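PDB 3KZG: arginine 3rd transport system periplasmic binding protein from Legionella pneumophila subsp. pneumophila str. Philadelphia 1, which probably binds arginine in the periplasm and delivers it to a transport system, as a bacterial solute-binding protein of family 3. Local coordinates for residues D200-V203 with L204-I208; E214-D218 with G219-R223. All coordinates share one frame; numbering follows the deposited sequence.

Contact 1: D200-V203 with L204-I208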
loop_
_atom_site.group_PDB
_atom_site.type_symbol
_atom_site.label_atom_id
_atom_site.label_comp_id
_atom_site.label_asym_id
_atom_site.label_seq_id
_atom_site.Cartn_x
_atom_site.Cartn_y
_atom_site.Cartn_z
ATOM N N ASP A 200 -1.432 1.634 39.354
ATOM C CA ASP A 200 -1.147 3.055 39.509
ATOM C C ASP A 200 -0.243 3.645 38.435
ATOM O O ASP A 200 0.156 4.805 38.528
ATOM C CB ASP A 200 -0.541 3.339 40.888
ATOM C CG ASP A 200 0.734 2.561 41.143
ATOM O OD1 ASP A 200 1.429 2.197 40.171
ATOM O OD2 ASP A 200 1.053 2.329 42.327
ATOM N N GLN A 201 0.071 2.862 37.411
ATOM C CA GLN A 201 0.940 3.349 36.349
ATOM C C GLN A 201 0.146 3.663 35.081
ATOM O O GLN A 201 0.686 3.627 33.976
ATOM C CB GLN A 201 2.026 2.314 36.042
ATOM C CG GLN A 201 2.855 1.890 37.260
ATOM C CD GLN A 201 4.033 1.012 36.881
ATOM O OE1 GLN A 201 5.015 1.486 36.303
ATOM N NE2 GLN A 201 3.931 -0.277 37.184
ATOM N N PHE A 202 -1.132 3.985 35.253
ATOM C CA PHE A 202 -1.999 4.297 34.126
ATOM C C PHE A 202 -1.505 5.453 33.258
ATOM O O PHE A 202 -1.776 5.486 32.057
ATOM C CB PHE A 202 -3.432 4.559 34.616
ATOM C CG PHE A 202 -3.548 5.681 35.611
ATOM C CD1 PHE A 202 -3.562 7.009 35.188
ATOM C CD2 PHE A 202 -3.656 5.411 36.971
ATOM C CE1 PHE A 202 -3.689 8.050 36.107
ATOM C CE2 PHE A 202 -3.782 6.444 37.899
ATOM C CZ PHE A 202 -3.798 7.765 37.466
ATOM N N VAL A 203 -0.769 6.397 33.839
ATOM C CA VAL A 203 -0.275 7.504 33.035
ATOM C C VAL A 203 0.758 6.987 32.037
ATOM O O VAL A 203 0.728 7.349 30.857
ATOM C CB VAL A 203 0.364 8.612 33.899
ATOM C CG1 VAL A 203 1.044 9.640 33.003
ATOM C CG2 VAL A 203 -0.707 9.292 34.754
ATOM N N LEU A 204 1.665 6.134 32.509
ATOM C CA LEU A 204 2.695 5.571 31.642
ATOM C C LEU A 204 2.082 4.662 30.574
ATOM O O LEU A 204 2.472 4.707 29.404
ATOM C CB LEU A 204 3.719 4.783 32.473
ATOM C CG LEU A 204 4.826 4.033 31.719
ATOM C CD1 LEU A 204 5.613 4.998 30.846
ATOM C CD2 LEU A 204 5.744 3.341 32.719
ATOM N N ILE A 205 1.127 3.837 30.982
ATOM C CA ILE A 205 0.462 2.929 30.059
ATOM C C ILE A 205 -0.241 3.714 28.941
ATOM O O ILE A 205 -0.195 3.324 27.766
ATOM C CB ILE A 205 -0.553 2.043 30.820
ATOM C CG1 ILE A 205 0.207 1.035 31.692
ATOM C CG2 ILE A 205 -1.465 1.311 29.849
ATOM C CD1 ILE A 205 1.085 0.062 30.894
ATOM N N LYS A 206 -0.878 4.825 29.308
ATOM C CA LYS A 206 -1.570 5.657 28.332
ATOM C C LYS A 206 -0.621 6.249 27.299
ATOM O O LYS A 206 -0.961 6.341 26.118
ATOM C CB LYS A 206 -2.358 6.764 29.039
ATOM C CG LYS A 206 -3.653 6.244 29.649
ATOM C CD LYS A 206 -4.431 7.329 30.383
ATOM C CE LYS A 206 -5.680 6.739 31.032
ATOM N NZ LYS A 206 -6.434 7.739 31.829
ATOM N N LYS A 207 0.570 6.650 27.739
ATOM C CA LYS A 207 1.562 7.203 26.820
ATOM C C LYS A 207 2.047 6.084 25.885
ATOM O O LYS A 207 2.297 6.308 24.702
ATOM C CB LYS A 207 2.739 7.799 27.611
ATOM C CG LYS A 207 2.360 9.033 28.447
ATOM C CD LYS A 207 3.500 9.523 29.347
ATOM C CE LYS A 207 3.749 8.564 30.509
ATOM N NZ LYS A 207 4.707 9.104 31.535
ATOM N N ILE A 208 2.171 4.871 26.419
ATOM C CA ILE A 208 2.605 3.733 25.613
ATOM C C ILE A 208 1.535 3.357 24.580
ATOM O O ILE A 208 1.855 2.910 23.480
ATOM C CB ILE A 208 2.921 2.510 26.505
ATOM C CG1 ILE A 208 4.177 2.788 27.337
ATOM C CG2 ILE A 208 3.110 1.256 25.646
ATOM C CD1 ILE A 208 4.464 1.736 28.386
#
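V203 and K207 meet one turn apart in the opening turn of helix 202-217, with Q201 in the N-cap position just before it. The contact is local, formed between residues three to four apart. CG1 of V203 lies 3.8 Å from CE of K207, and the two side chains cross obliquely. The lysine chain bends at its third torsion (chi3 -71°) instead of running straight out, and this bend brings CE back to 3.3 Å from V203 O. V203 O also accepts K207 N at 3.2 Å, so the aliphatic part of the lysine lies alongside the backbone bond of its own turn.

K206 behaves differently. Its chain is fully extended beyond CG, with CG passing 3.1 Å from F202 O, and ends with NZ 4.5 Å from CD1 of F202, a distant, slanting approach to the ring. F202 O accepts K206 N at 3.0 Å, with the donor tilted from the carbonyl plane. On another flank of the turn, the side chains of Q201 and L204 run side by side and point the same way.

Outward from this shell, L204 packs on L66 of strand 66-67, and I208, one turn further on, touches L66, L41 and I195. These contacts fasten the apolar side of the turn to the body of the protein, while F202, V203 and K207 remain exposed. D200, just ahead of the helix, forms a salt bridge through OD2 to R62, and K206 packs on E191 of the second subunit.

The first i to i+4 bond of the helix is also the straightest of the three that span this turn: I205 N reaches Q201 O at 3.0 Å with an N-H...O angle of 168°, while CG1 of I205 lies 3.5 Å from that oxygen.

Contact 2: E214-D218 with G219-R223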
loop_
_atom_site.group_PDB
_atom_site.type_symbol
_atom_site.label_atom_id
_atom_site.label_comp_id
_atom_site.label_asym_id
_atom_site.label_seq_id
_atom_site.Cartn_x
_atom_site.Cartn_y
_atom_site.Cartn_z
ATOM N N GLU A 214 0.761 5.172 17.060
ATOM C CA GLU A 214 1.580 5.911 16.101
ATOM C C GLU A 214 2.529 4.981 15.348
ATOM O O GLU A 214 2.904 5.260 14.210
ATOM C CB GLU A 214 2.361 7.005 16.834
ATOM C CG GLU A 214 1.459 7.824 17.747
ATOM C CD GLU A 214 2.197 8.840 18.587
ATOM O OE1 GLU A 214 3.262 8.502 19.138
ATOM O OE2 GLU A 214 1.693 9.975 18.709
HETATM N N MSE A 215 2.926 3.876 15.974
HETATM C CA MSE A 215 3.808 2.917 15.307
HETATM C C MSE A 215 3.019 2.104 14.282
HETATM O O MSE A 215 3.547 1.693 13.249
HETATM C CB MSE A 215 4.437 1.951 16.321
HETATM C CG MSE A 215 5.613 2.515 17.105
HETATM SE SE MSE A 215 6.237 1.256 18.369
HETATM C CE MSE A 215 7.143 0.057 17.128
ATOM N N GLU A 216 1.753 1.856 14.583
ATOM C CA GLU A 216 0.926 1.093 13.670
ATOM C C GLU A 216 0.581 1.985 12.491
ATOM O O GLU A 216 0.393 1.508 11.375
ATOM C CB GLU A 216 -0.334 0.597 14.389
ATOM C CG GLU A 216 0.008 -0.216 15.629
ATOM C CD GLU A 216 -1.197 -0.729 16.386
ATOM O OE1 GLU A 216 -2.144 0.045 16.624
ATOM O OE2 GLU A 216 -1.185 -1.916 16.764
ATOM N N ALA A 217 0.540 3.290 12.735
ATOM C CA ALA A 217 0.202 4.236 11.679
ATOM C C ALA A 217 1.355 4.617 10.741
ATOM O O ALA A 217 1.111 4.932 9.580
ATOM C CB ALA A 217 -0.411 5.490 12.289
ATOM N N ASP A 218 2.600 4.594 11.221
ATOM C CA ASP A 218 3.721 4.967 10.359
ATOM C C ASP A 218 4.492 3.799 9.749
ATOM O O ASP A 218 5.547 4.000 9.147
ATOM C CB ASP A 218 4.702 5.901 11.092
ATOM C CG ASP A 218 5.380 5.243 12.283
ATOM O OD1 ASP A 218 5.562 4.008 12.277
ATOM O OD2 ASP A 218 5.750 5.974 13.223
ATOM N N GLY A 219 3.975 2.582 9.904
ATOM C CA GLY A 219 4.633 1.420 9.330
ATOM C C GLY A 219 5.750 0.781 10.136
ATOM O O GLY A 219 6.240 -0.289 9.780
ATOM N N THR A 220 6.165 1.425 11.217
ATOM C CA THR A 220 7.232 0.874 12.045
ATOM C C THR A 220 6.818 -0.477 12.631
ATOM O O THR A 220 7.588 -1.439 12.605
ATOM C CB THR A 220 7.590 1.827 13.195
ATOM O OG1 THR A 220 7.902 3.121 12.663
ATOM C CG2 THR A 220 8.804 1.302 13.952
ATOM N N TYR A 221 5.597 -0.552 13.148
ATOM C CA TYR A 221 5.105 -1.792 13.734
ATOM C C TYR A 221 5.035 -2.923 12.720
ATOM O O TYR A 221 5.463 -4.039 13.003
ATOM C CB TYR A 221 3.723 -1.586 14.361
ATOM C CG TYR A 221 3.041 -2.881 14.745
ATOM C CD1 TYR A 221 2.191 -3.530 13.852
ATOM C CD2 TYR A 221 3.287 -3.483 15.979
ATOM C CE1 TYR A 221 1.603 -4.751 14.174
ATOM C CE2 TYR A 221 2.704 -4.707 16.315
ATOM C CZ TYR A 221 1.867 -5.334 15.405
ATOM O OH TYR A 221 1.306 -6.552 15.708
ATOM N N LEU A 222 4.493 -2.632 11.540
ATOM C CA LEU A 222 4.364 -3.642 10.496
ATOM C C LEU A 222 5.722 -4.192 10.086
ATOM O O LEU A 222 5.893 -5.407 9.963
ATOM C CB LEU A 222 3.656 -3.061 9.271
ATOM C CG LEU A 222 3.402 -4.045 8.121
ATOM C CD1 LEU A 222 2.625 -5.253 8.635
ATOM C CD2 LEU A 222 2.623 -3.356 7.016
ATOM N N ARG A 223 6.685 -3.296 9.885
ATOM C CA ARG A 223 8.024 -3.703 9.488
ATOM C C ARG A 223 8.635 -4.664 10.503
ATOM O O ARG A 223 9.138 -5.727 10.140
ATOM C CB ARG A 223 8.929 -2.480 9.313
ATOM C CG ARG A 223 10.329 -2.831 8.818
ATOM C CD ARG A 223 11.151 -1.600 8.439
ATOM N NE ARG A 223 11.381 -0.704 9.570
ATOM C CZ ARG A 223 10.604 0.329 9.882
ATOM N NH1 ARG A 223 9.537 0.611 9.144
ATOM N NH2 ARG A 223 10.892 1.078 10.939
HETATM O O HOH W 1 2.816 -0.377 11.165
#
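The side chains of D218 and T220 cross at a slant over G219, in an Asx turn that joins the end of helix 202-217 to the start of helix 220-228. OD1 of D218 takes two bonds. T220 N approaches D218 OD1 at 2.9 Å, nearly in line with its C-O bond, whereas T220 OG1 donates to OD1 of D218 from above the carboxylate plane at a short 2.5 Å. The aspartate's CG sits between its backbone N and carbonyl carbon (chi1 64°), a setting that turns OD1 forward over the connection. Between the two, G219 adopts a positive phi of 85°, at which a beta carbon would collide with D218 O.

A second crossing joins the two helices through the backbone: Y221 N donates to M215 O at 3.0 Å, coming from above the carbonyl plane. A water bridges M215 O and L222 N, accepting from the latter. Here the tyrosine and E216 side chains lie side by side, pointing the same way, with CG of E216 4.1 Å from CG of Y221 and the carboxylate turned 82° to the ring. Selenomethionine M215 crosses T220 with its methyl CE 3.8 Å from the threonine CG2, and its CB meets Y221 CB at 4.1 Å.

R40 forms a salt bridge with D218 OD2, leaving both carboxylate oxygens engaged. Y221 OH is hydrogen-bonded to Y87 O, and E216 packs on Y221 of the second subunit. M215 rests on L33, E36, I37 and R40, so the bend between helices 202-217 and 220-228 is seated against helix 29-40.

Contact 1 precedes contact 2 along the chain, and helix 202-217 connects them: 200-208 covers its start, whereas 214-223 covers its end and the turn into helix 220-228. Their centres are 20 Å apart and their nearest atoms about 6 Å, so they do not touch. Contact 1 leans on strand 66-67, which pairs with strand 4-13 in the mixed sheet; contact 2 leans on helix 29-40. The C-terminal part of the chain is thereby tied to elements near the N-terminus, consistent with the two-lobed fold of periplasmic binding proteins, in which the chain returns to its first lobe. Both contacts also reach the second subunit, contact 2 through more residues.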